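MxaA (Stigmatella aurantiaca, PDB 4W4T) probably releases the finished myxalamid chain by NADPH-dependent reduction, as the terminal short-chain-dehydrogenase-like reductase domain of a PKS-NRPS megasynthase. Local coordinates at residues V51-G62 / L139-G150; I182-V193 / L237-G245. All blocks are in the same frame, centred on the assembly; numbering follows the deposited sequence.

Contact 1: residues V51-G62 / L139-G150; sequences VTGALRTILLTG and LSEEIDAIYHNG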
loop_
_atom_site.group_PDB
_atom_site.type_symbol
_atom_site.label_atom_id
_atom_site.label_comp_id
_atom_site.label_asym_id
_atom_site.label_seq_id
_atom_site.Cartn_x
_atom_site.Cartn_y
_atom_site.Cartn_z
ATOM N N VAL A 51 -13.048 -16.976 -40.351
ATOM C CA VAL A 51 -14.309 -16.654 -41.010
ATOM C C VAL A 51 -14.089 -15.492 -41.979
ATOM O O VAL A 51 -13.442 -14.511 -41.623
ATOM C CB VAL A 51 -15.391 -16.268 -39.994
ATOM C CG1 VAL A 51 -16.680 -15.887 -40.701
ATOM C CG2 VAL A 51 -15.618 -17.388 -39.007
ATOM N N THR A 52 -14.591 -15.617 -43.205
ATOM C CA THR A 52 -14.530 -14.515 -44.162
ATOM C C THR A 52 -15.925 -13.974 -44.386
ATOM O O THR A 52 -16.107 -12.909 -44.993
ATOM C CB THR A 52 -13.941 -14.942 -45.508
ATOM O OG1 THR A 52 -14.658 -16.083 -45.993
ATOM C CG2 THR A 52 -12.458 -15.278 -45.358
ATOM N N GLY A 53 -16.909 -14.727 -43.905
ATOM C CA GLY A 53 -18.279 -14.260 -43.875
ATOM C C GLY A 53 -18.608 -13.512 -42.595
ATOM O O GLY A 53 -17.724 -13.071 -41.862
ATOM N N ALA A 54 -19.902 -13.380 -42.333
ATOM C CA ALA A 54 -20.409 -12.710 -41.143
ATOM C C ALA A 54 -19.930 -13.411 -39.864
ATOM O O ALA A 54 -19.912 -14.649 -39.809
ATOM C CB ALA A 54 -21.940 -12.674 -41.189
ATOM N N LEU A 55 -19.553 -12.621 -38.860
ATOM C CA LEU A 55 -19.143 -13.143 -37.553
ATOM C C LEU A 55 -20.346 -13.635 -36.772
ATOM O O LEU A 55 -21.273 -12.869 -36.501
ATOM C CB LEU A 55 -18.424 -12.077 -36.722
ATOM C CG LEU A 55 -17.044 -11.533 -37.113
ATOM C CD1 LEU A 55 -16.616 -10.470 -36.119
ATOM C CD2 LEU A 55 -15.998 -12.631 -37.203
ATOM N N ARG A 56 -20.313 -14.908 -36.383
ATOM C CA ARG A 56 -21.424 -15.511 -35.664
ATOM C C ARG A 56 -21.239 -15.364 -34.149
ATOM O O ARG A 56 -22.204 -15.203 -33.401
ATOM C CB ARG A 56 -21.561 -16.990 -36.057
ATOM C CG ARG A 56 -21.779 -17.243 -37.555
ATOM C CD ARG A 56 -21.409 -18.675 -37.935
ATOM N NE ARG A 56 -19.977 -18.869 -37.770
ATOM C CZ ARG A 56 -19.311 -19.965 -38.107
ATOM N NH1 ARG A 56 -19.927 -21.008 -38.664
ATOM N NH2 ARG A 56 -18.008 -20.006 -37.902
ATOM N N THR A 57 -19.986 -15.424 -33.702
ATOM C CA THR A 57 -19.673 -15.453 -32.276
ATOM C C THR A 57 -18.407 -14.687 -31.947
ATOM O O THR A 57 -17.475 -14.629 -32.746
ATOM C CB THR A 57 -19.449 -16.883 -31.774
ATOM O OG1 THR A 57 -18.371 -17.429 -32.527
ATOM C CG2 THR A 57 -20.692 -17.746 -31.965
ATOM N N ILE A 58 -18.377 -14.131 -30.748
ATOM C CA ILE A 58 -17.247 -13.337 -30.287
ATOM C C ILE A 58 -16.919 -13.674 -28.846
ATOM O O ILE A 58 -17.812 -13.770 -28.002
ATOM C CB ILE A 58 -17.553 -11.819 -30.413
ATOM C CG1 ILE A 58 -17.607 -11.424 -31.891
ATOM C CG2 ILE A 58 -16.530 -11.014 -29.626
ATOM C CD1 ILE A 58 -18.055 -9.976 -32.166
ATOM N N LEU A 59 -15.636 -13.864 -28.546
ATOM C CA LEU A 59 -15.227 -14.002 -27.161
ATOM C C LEU A 59 -14.690 -12.678 -26.615
ATOM O O LEU A 59 -13.761 -12.103 -27.176
ATOM C CB LEU A 59 -14.160 -15.082 -27.005
ATOM C CG LEU A 59 -13.615 -15.214 -25.577
ATOM C CD1 LEU A 59 -14.659 -15.748 -24.614
ATOM C CD2 LEU A 59 -12.349 -16.076 -25.537
ATOM N N LEU A 60 -15.287 -12.208 -25.529
ATOM C CA LEU A 60 -14.817 -10.996 -24.858
ATOM C C LEU A 60 -14.210 -11.341 -23.509
ATOM O O LEU A 60 -14.832 -11.998 -22.685
ATOM C CB LEU A 60 -15.963 -9.993 -24.666
ATOM C CG LEU A 60 -15.632 -8.688 -23.923
ATOM C CD1 LEU A 60 -14.542 -7.895 -24.653
ATOM C CD2 LEU A 60 -16.904 -7.850 -23.746
ATOM N N THR A 61 -12.984 -10.901 -23.277
ATOM C CA THR A 61 -12.445 -10.967 -21.935
ATOM C C THR A 61 -12.553 -9.573 -21.309
ATOM O O THR A 61 -12.397 -8.546 -21.989
ATOM C CB THR A 61 -10.966 -11.472 -21.905
ATOM O OG1 THR A 61 -10.119 -10.583 -22.635
ATOM C CG2 THR A 61 -10.851 -12.853 -22.521
ATOM N N GLY A 62 -12.828 -9.547 -20.012
ATOM C CA GLY A 62 -12.811 -8.311 -19.263
ATOM C C GLY A 62 -14.177 -7.662 -19.146
ATOM O O GLY A 62 -14.262 -6.481 -18.811
ATOM N N LEU A 139 -14.647 -24.442 -27.022
ATOM C CA LEU A 139 -14.566 -23.000 -27.235
ATOM C C LEU A 139 -13.788 -22.710 -28.520
ATOM O O LEU A 139 -14.131 -21.792 -29.269
ATOM C CB LEU A 139 -13.916 -22.313 -26.030
ATOM C CG LEU A 139 -14.045 -20.792 -25.937
ATOM C CD1 LEU A 139 -15.491 -20.400 -25.714
ATOM C CD2 LEU A 139 -13.153 -20.243 -24.815
ATOM N N SER A 140 -12.767 -23.523 -28.792
ATOM C CA SER A 140 -11.933 -23.358 -29.975
ATOM C C SER A 140 -12.695 -23.650 -31.274
ATOM O O SER A 140 -12.215 -23.315 -32.357
ATOM C CB SER A 140 -10.707 -24.270 -29.916
ATOM O OG SER A 140 -11.010 -25.573 -30.415
ATOM N N GLU A 141 -13.841 -24.319 -31.153
ATOM C CA GLU A 141 -14.685 -24.611 -32.317
ATOM C C GLU A 141 -15.747 -23.529 -32.515
ATOM O O GLU A 141 -16.187 -23.266 -33.638
ATOM C CB GLU A 141 -15.363 -25.978 -32.158
ATOM C CG GLU A 141 -14.409 -27.150 -32.176
ATOM C CD GLU A 141 -15.011 -28.408 -31.557
ATOM O OE1 GLU A 141 -16.178 -28.359 -31.095
ATOM O OE2 GLU A 141 -14.303 -29.440 -31.522
ATOM N N GLU A 142 -16.153 -22.903 -31.418
ATOM C CA GLU A 142 -17.325 -22.033 -31.429
ATOM C C GLU A 142 -17.028 -20.560 -31.756
ATOM O O GLU A 142 -17.826 -19.891 -32.430
ATOM C CB GLU A 142 -18.037 -22.150 -30.082
ATOM C CG GLU A 142 -18.591 -23.562 -29.850
ATOM C CD GLU A 142 -19.562 -23.660 -28.685
ATOM O OE1 GLU A 142 -19.593 -22.747 -27.832
ATOM O OE2 GLU A 142 -20.308 -24.660 -28.627
ATOM N N ILE A 143 -15.867 -20.073 -31.332
ATOM C CA ILE A 143 -15.567 -18.631 -31.402
ATOM C C ILE A 143 -15.023 -18.168 -32.739
ATOM O O ILE A 143 -14.087 -18.766 -33.272
ATOM C CB ILE A 143 -14.548 -18.236 -30.319
ATOM C CG1 ILE A 143 -15.095 -18.572 -28.942
ATOM C CG2 ILE A 143 -14.182 -16.719 -30.435
ATOM C CD1 ILE A 143 -16.426 -17.928 -28.630
ATOM N N ASP A 144 -15.588 -17.087 -33.287
ATOM C CA ASP A 144 -15.106 -16.581 -34.564
ATOM C C ASP A 144 -14.020 -15.527 -34.378
ATOM O O ASP A 144 -13.086 -15.442 -35.171
ATOM C CB ASP A 144 -16.258 -15.985 -35.399
ATOM C CG ASP A 144 -17.196 -17.057 -35.977
ATOM O OD1 ASP A 144 -16.823 -18.252 -36.028
ATOM O OD2 ASP A 144 -18.305 -16.695 -36.413
ATOM N N ALA A 145 -14.162 -14.717 -33.342
ATOM C CA ALA A 145 -13.205 -13.638 -33.101
ATOM C C ALA A 145 -13.091 -13.315 -31.607
ATOM O O ALA A 145 -13.977 -13.629 -30.800
ATOM C CB ALA A 145 -13.599 -12.394 -33.908
ATOM N N ILE A 146 -11.970 -12.712 -31.232
ATOM C CA ILE A 146 -11.663 -12.456 -29.829
ATOM C C ILE A 146 -11.347 -10.982 -29.579
ATOM O O ILE A 146 -10.512 -10.398 -30.265
ATOM C CB ILE A 146 -10.455 -13.294 -29.353
ATOM C CG1 ILE A 146 -10.748 -14.788 -29.517
ATOM C CG2 ILE A 146 -10.130 -12.983 -27.885
ATOM C CD1 ILE A 146 -9.513 -15.641 -29.690
ATOM N N TYR A 147 -12.022 -10.396 -28.600
ATOM C CA TYR A 147 -11.660 -9.086 -28.076
ATOM C C TYR A 147 -11.032 -9.315 -26.705
ATOM O O TYR A 147 -11.726 -9.635 -25.743
ATOM C CB TYR A 147 -12.873 -8.153 -27.985
ATOM C CG TYR A 147 -13.412 -7.721 -29.344
ATOM C CD1 TYR A 147 -14.053 -8.624 -30.174
ATOM C CD2 TYR A 147 -13.286 -6.408 -29.782
ATOM C CE1 TYR A 147 -14.554 -8.245 -31.416
ATOM C CE2 TYR A 147 -13.780 -6.021 -31.026
ATOM C CZ TYR A 147 -14.408 -6.950 -31.840
ATOM O OH TYR A 147 -14.913 -6.566 -33.070
ATOM N N HIS A 148 -9.711 -9.172 -26.631
ATOM C CA HIS A 148 -9.001 -9.462 -25.394
ATOM C C HIS A 148 -8.725 -8.180 -24.583
ATOM O O HIS A 148 -7.754 -7.460 -24.826
ATOM C CB HIS A 148 -7.704 -10.234 -25.712
ATOM C CG HIS A 148 -6.906 -10.594 -24.492
ATOM N ND1 HIS A 148 -7.492 -10.860 -23.277
ATOM C CD2 HIS A 148 -5.570 -10.693 -24.298
ATOM C CE1 HIS A 148 -6.552 -11.125 -22.383
ATOM N NE2 HIS A 148 -5.378 -11.021 -22.976
ATOM N N ASN A 149 -9.615 -7.901 -23.636
ATOM C CA ASN A 149 -9.538 -6.711 -22.793
ATOM C C ASN A 149 -9.341 -7.082 -21.314
ATOM O O ASN A 149 -9.302 -6.214 -20.447
ATOM C CB ASN A 149 -10.808 -5.856 -22.964
ATOM C CG ASN A 149 -10.813 -4.627 -22.067
ATOM O OD1 ASN A 149 -9.827 -3.898 -21.991
ATOM N ND2 ASN A 149 -11.906 -4.428 -21.342
ATOM N N GLY A 150 -9.196 -8.370 -21.027
ATOM C CA GLY A 150 -9.016 -8.817 -19.658
ATOM C C GLY A 150 -7.566 -8.652 -19.251
ATOM O O GLY A 150 -6.670 -8.901 -20.057
HETATM O O HOH W 1 -12.532 -16.534 -37.608
#
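L59 packs its CB against I143 CG2 (3.8 Å) in the tightly packed interior of a contact built on two parallel strands, 57-61 and 145-148, whose axes approach to 4.7 Å at an inclination of 17°. Three ladder bonds define the register: L59 N to A145 O, Y147 N to L59 O and T61 N to Y147 O. On the other face, I58 CG2 meets Y147 CD1 obliquely at 3.5 Å. At the C-terminal end, T61 OG1 lies at the H148 ring edge, hydrogen-bonded to ND1 (2.7 Å, donor undecided), and accepts from G150 N (2.9 Å). With chi1 at 61°, this hydroxyl sits between its own backbone N and carbonyl carbon, facing the turn that holds N149, an NADPH-binding residue.

The solvent side is the loop before strand 57-61, where R56 is exposed but the D144 carboxylate is buried and firmly bonded. R56 grips it side-on: NE meets the syn lone pair of OD2 at 3.1 Å and NH2 reaches OD1 at 2.8 Å, the guanidinium and carboxylate nearly coplanar (19°). R56 N takes the anti lone pair of OD2 (2.7 Å). R181 adds a second salt bridge to OD1, so the paired cations would be expected to favour an ionised D144.

Contact 2: residues I182-V193 / L237-G245; sequences IKPLHYVSTVSV and LPVTILRPG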
loop_
_atom_site.group_PDB
_atom_site.type_symbol
_atom_site.label_atom_id
_atom_site.label_comp_id
_atom_site.label_asym_id
_atom_site.label_seq_id
_atom_site.Cartn_x
_atom_site.Cartn_y
_atom_site.Cartn_z
ATOM N N ILE A 182 -8.603 -20.560 -37.106
ATOM C CA ILE A 182 -8.056 -19.224 -36.873
ATOM C C ILE A 182 -9.105 -18.220 -36.432
ATOM O O ILE A 182 -10.195 -18.140 -37.007
ATOM C CB ILE A 182 -7.350 -18.696 -38.136
ATOM C CG1 ILE A 182 -6.218 -19.637 -38.534
ATOM C CG2 ILE A 182 -6.824 -17.257 -37.919
ATOM C CD1 ILE A 182 -5.333 -20.021 -37.365
ATOM N N LYS A 183 -8.768 -17.451 -35.395
ATOM C CA LYS A 183 -9.661 -16.444 -34.860
ATOM C C LYS A 183 -8.949 -15.094 -34.778
ATOM O O LYS A 183 -7.977 -14.946 -34.035
ATOM C CB LYS A 183 -10.175 -16.853 -33.475
ATOM C CG LYS A 183 -10.745 -18.263 -33.420
ATOM C CD LYS A 183 -11.132 -18.657 -32.005
ATOM C CE LYS A 183 -11.486 -20.170 -31.911
ATOM N NZ LYS A 183 -10.344 -21.044 -32.316
ATOM N N PRO A 184 -9.427 -14.107 -35.542
ATOM C CA PRO A 184 -8.836 -12.772 -35.399
ATOM C C PRO A 184 -8.904 -12.278 -33.960
ATOM O O PRO A 184 -9.857 -12.563 -33.205
ATOM C CB PRO A 184 -9.694 -11.905 -36.326
ATOM C CG PRO A 184 -10.139 -12.867 -37.392
ATOM C CD PRO A 184 -10.398 -14.162 -36.648
ATOM N N LEU A 185 -7.869 -11.535 -33.589
ATOM C CA LEU A 185 -7.706 -11.069 -32.231
ATOM C C LEU A 185 -7.613 -9.550 -32.174
ATOM O O LEU A 185 -6.737 -8.954 -32.789
ATOM C CB LEU A 185 -6.458 -11.684 -31.614
ATOM C CG LEU A 185 -6.048 -11.013 -30.302
ATOM C CD1 LEU A 185 -7.071 -11.307 -29.208
ATOM C CD2 LEU A 185 -4.660 -11.459 -29.909
ATOM N N HIS A 186 -8.530 -8.931 -31.457
ATOM C CA HIS A 186 -8.454 -7.490 -31.245
ATOM C C HIS A 186 -7.953 -7.287 -29.831
ATOM O O HIS A 186 -8.673 -7.518 -28.858
ATOM C CB HIS A 186 -9.807 -6.848 -31.513
ATOM C CG HIS A 186 -10.364 -7.252 -32.839
ATOM N ND1 HIS A 186 -9.813 -6.819 -34.024
ATOM C CD2 HIS A 186 -11.341 -8.127 -33.175
ATOM C CE1 HIS A 186 -10.451 -7.382 -35.034
ATOM N NE2 HIS A 186 -11.388 -8.175 -34.545
ATOM N N TYR A 187 -6.680 -6.914 -29.730
ATOM C CA TYR A 187 -5.998 -6.928 -28.438
ATOM C C TYR A 187 -5.955 -5.538 -27.811
ATOM O O TYR A 187 -5.429 -4.602 -28.405
ATOM C CB TYR A 187 -4.579 -7.487 -28.595
ATOM C CG TYR A 187 -3.798 -7.375 -27.315
ATOM C CD1 TYR A 187 -4.267 -7.971 -26.150
ATOM C CD2 TYR A 187 -2.624 -6.647 -27.256
ATOM C CE1 TYR A 187 -3.574 -7.857 -24.956
ATOM C CE2 TYR A 187 -1.915 -6.529 -26.063
ATOM C CZ TYR A 187 -2.402 -7.136 -24.920
ATOM O OH TYR A 187 -1.720 -7.009 -23.727
ATOM N N VAL A 188 -6.512 -5.412 -26.610
ATOM C CA VAL A 188 -6.445 -4.149 -25.882
ATOM C C VAL A 188 -5.174 -4.098 -25.040
ATOM O O VAL A 188 -5.057 -4.741 -23.985
ATOM C CB VAL A 188 -7.685 -3.924 -25.021
ATOM C CG1 VAL A 188 -7.632 -2.522 -24.392
ATOM C CG2 VAL A 188 -8.956 -4.067 -25.902
ATOM N N SER A 189 -4.207 -3.319 -25.520
ATOM C CA SER A 189 -2.935 -3.132 -24.828
ATOM C C SER A 189 -2.987 -1.899 -23.934
ATOM O O SER A 189 -3.890 -1.768 -23.106
ATOM C CB SER A 189 -1.790 -3.006 -25.834
ATOM O OG SER A 189 -0.544 -2.862 -25.175
ATOM N N THR A 190 -2.028 -0.990 -24.097
ATOM C CA THR A 190 -2.030 0.237 -23.302
ATOM C C THR A 190 -0.896 1.135 -23.762
ATOM O O THR A 190 0.128 0.642 -24.210
ATOM C CB THR A 190 -1.875 -0.051 -21.790
ATOM O OG1 THR A 190 -1.719 1.172 -21.073
ATOM C CG2 THR A 190 -0.654 -0.928 -21.523
ATOM N N VAL A 191 -1.063 2.452 -23.655
ATOM C CA VAL A 191 0.053 3.337 -23.971
ATOM C C VAL A 191 1.186 3.141 -22.968
ATOM O O VAL A 191 2.317 3.557 -23.215
ATOM C CB VAL A 191 -0.361 4.827 -23.990
ATOM C CG1 VAL A 191 -1.391 5.064 -25.086
ATOM C CG2 VAL A 191 -0.873 5.261 -22.613
ATOM N N SER A 192 0.897 2.490 -21.844
ATOM C CA SER A 192 1.950 2.253 -20.846
ATOM C C SER A 192 2.993 1.213 -21.269
ATOM O O SER A 192 3.948 0.953 -20.521
ATOM C CB SER A 192 1.331 1.849 -19.511
ATOM O OG SER A 192 0.611 2.942 -18.988
ATOM N N VAL A 193 2.848 0.619 -22.454
ATOM C CA VAL A 193 3.943 -0.192 -22.983
ATOM C C VAL A 193 5.085 0.691 -23.510
ATOM O O VAL A 193 6.152 0.181 -23.877
ATOM C CB VAL A 193 3.485 -1.149 -24.116
ATOM C CG1 VAL A 193 2.325 -1.996 -23.645
ATOM C CG2 VAL A 193 3.127 -0.376 -25.400
ATOM N N LEU A 237 -1.329 -14.702 -37.617
ATOM C CA LEU A 237 -2.593 -14.428 -36.940
ATOM C C LEU A 237 -3.045 -13.002 -37.253
ATOM O O LEU A 237 -2.257 -12.059 -37.116
ATOM C CB LEU A 237 -2.454 -14.608 -35.421
ATOM C CG LEU A 237 -3.754 -14.487 -34.624
ATOM C CD1 LEU A 237 -4.680 -15.656 -34.962
ATOM C CD2 LEU A 237 -3.458 -14.438 -33.117
ATOM N N PRO A 238 -4.306 -12.839 -37.689
ATOM C CA PRO A 238 -4.830 -11.482 -37.871
ATOM C C PRO A 238 -5.083 -10.824 -36.522
ATOM O O PRO A 238 -5.858 -11.335 -35.708
ATOM C CB PRO A 238 -6.140 -11.695 -38.630
ATOM C CG PRO A 238 -6.051 -13.086 -39.203
ATOM C CD PRO A 238 -5.247 -13.857 -38.187
ATOM N N VAL A 239 -4.434 -9.689 -36.307
ATOM C CA VAL A 239 -4.453 -9.012 -35.019
ATOM C C VAL A 239 -4.628 -7.517 -35.215
ATOM O O VAL A 239 -4.067 -6.954 -36.141
ATOM C CB VAL A 239 -3.141 -9.249 -34.240
ATOM C CG1 VAL A 239 -3.085 -8.384 -33.020
ATOM C CG2 VAL A 239 -2.980 -10.730 -33.857
ATOM N N THR A 240 -5.407 -6.886 -34.345
ATOM C CA THR A 240 -5.362 -5.432 -34.205
ATOM C C THR A 240 -4.843 -5.134 -32.800
ATOM O O THR A 240 -5.194 -5.822 -31.827
ATOM C CB THR A 240 -6.741 -4.771 -34.445
ATOM O OG1 THR A 240 -7.598 -4.976 -33.314
ATOM C CG2 THR A 240 -7.403 -5.354 -35.660
ATOM N N ILE A 241 -3.970 -4.137 -32.696
ATOM C CA ILE A 241 -3.440 -3.748 -31.390
ATOM C C ILE A 241 -3.898 -2.351 -31.035
ATOM O O ILE A 241 -3.552 -1.392 -31.709
ATOM C CB ILE A 241 -1.908 -3.821 -31.364
ATOM C CG1 ILE A 241 -1.472 -5.273 -31.637
ATOM C CG2 ILE A 241 -1.364 -3.295 -30.026
ATOM C CD1 ILE A 241 0.039 -5.458 -31.728
ATOM N N LEU A 242 -4.700 -2.262 -29.980
ATOM C CA LEU A 242 -5.321 -1.018 -29.551
ATOM C C LEU A 242 -4.722 -0.585 -28.222
ATOM O O LEU A 242 -4.792 -1.330 -27.252
ATOM C CB LEU A 242 -6.834 -1.207 -29.426
ATOM C CG LEU A 242 -7.325 -1.889 -30.705
ATOM C CD1 LEU A 242 -8.417 -2.908 -30.462
ATOM C CD2 LEU A 242 -7.750 -0.833 -31.690
ATOM N N ARG A 243 -4.144 0.618 -28.183
ATOM C CA ARG A 243 -3.507 1.128 -26.972
ATOM C C ARG A 243 -4.270 2.336 -26.438
ATOM O O ARG A 243 -4.066 3.452 -26.908
ATOM C CB ARG A 243 -2.058 1.548 -27.250
ATOM C CG ARG A 243 -1.124 0.473 -27.768
ATOM C CD ARG A 243 0.231 1.123 -28.125
ATOM N NE ARG A 243 1.285 0.160 -28.431
ATOM C CZ ARG A 243 2.393 0.453 -29.104
ATOM N NH1 ARG A 243 2.589 1.683 -29.574
ATOM N NH2 ARG A 243 3.307 -0.486 -29.310
ATOM N N PRO A 244 -5.158 2.119 -25.463
ATOM C CA PRO A 244 -5.865 3.239 -24.844
ATOM C C PRO A 244 -4.927 4.090 -24.003
ATOM O O PRO A 244 -3.973 3.551 -23.469
ATOM C CB PRO A 244 -6.909 2.552 -23.959
ATOM C CG PRO A 244 -7.016 1.146 -24.507
ATOM C CD PRO A 244 -5.628 0.821 -24.951
ATOM N N GLY A 245 -5.193 5.383 -23.907
ATOM C CA GLY A 245 -4.477 6.241 -22.979
ATOM C C GLY A 245 -5.072 6.155 -21.588
ATOM O O GLY A 245 -5.405 5.076 -21.099
HETATM O O HOH W 2 -3.986 2.502 -20.727
#
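H186 and T240 present their side chains obliquely to each other on one face of the sheet, the T240 hydroxyl lying at the edge of the imidazole and near its plane. ND1 and OG1 are 3.0 Å apart, a hydrogen bond in which either atom could donate. A chi1 of 75° sets T240 OG1 between the backbone N and carbonyl carbon, turning it to the ring edge, while CG2 also borders the ring, 3.3 Å from ND1. Further along this face the V188 and P244 side chains cross at about a right angle, CG1 3.7 Å from CG.

Beyond strand 185-188, the V193 side chain also runs roughly perpendicular to that of R243 and lays CG2 over one face of the guanidinium, 3.6 Å from NE. R243 is extended from CG to NE, which carries its charged end past S189 and T190 to a salt bridge with E226, whose other oxygen bonds S189 OG. At the opposite end, the side chains of I182 and L237 slide past each other in opposite directions, with CG2 and CD1 4.0 Å apart.

The two parallel strands themselves, inclined by 16°, are joined by backbone bonds from L185 N to P238 O through S189 N to L242 O. V191 N to P244 O (3.1 Å) continues the link into the ST turn at T190.

Within this Rossmann fold, NADPH-binding K222 bonds V188 O. Helices 159-177 and 217-234 cover the face of L185 and Y187, helix 287-298 that of H186, V188 and L242; strand 145-148 adjoins 185-188, and strands 285-286 and 307-310 pair with 239-248.

Overall arrangement
Contacts 1 and 2 belong to one parallel sheet and occur in series along the chain, with centres 14 Å apart. Strands 145-148 and 185-188 are direct neighbours, joined by probable hydrogen bonds from I146 N to P184 O and from H186 N to I146 O. Both contacts are mainly buried, but 182-193/237-245 lies nearer the chain centre (its own centre about 11 Å away, against 19 Å) and has no exposed touching residue, whereas contact 1 extends into an exposed loop. Their chemistry differs accordingly: contact 1 has a salt bridge directly across its segments, while in contact 2 R243 directs its charge to E226 outside them. Helix 159-177 touches side chains of both.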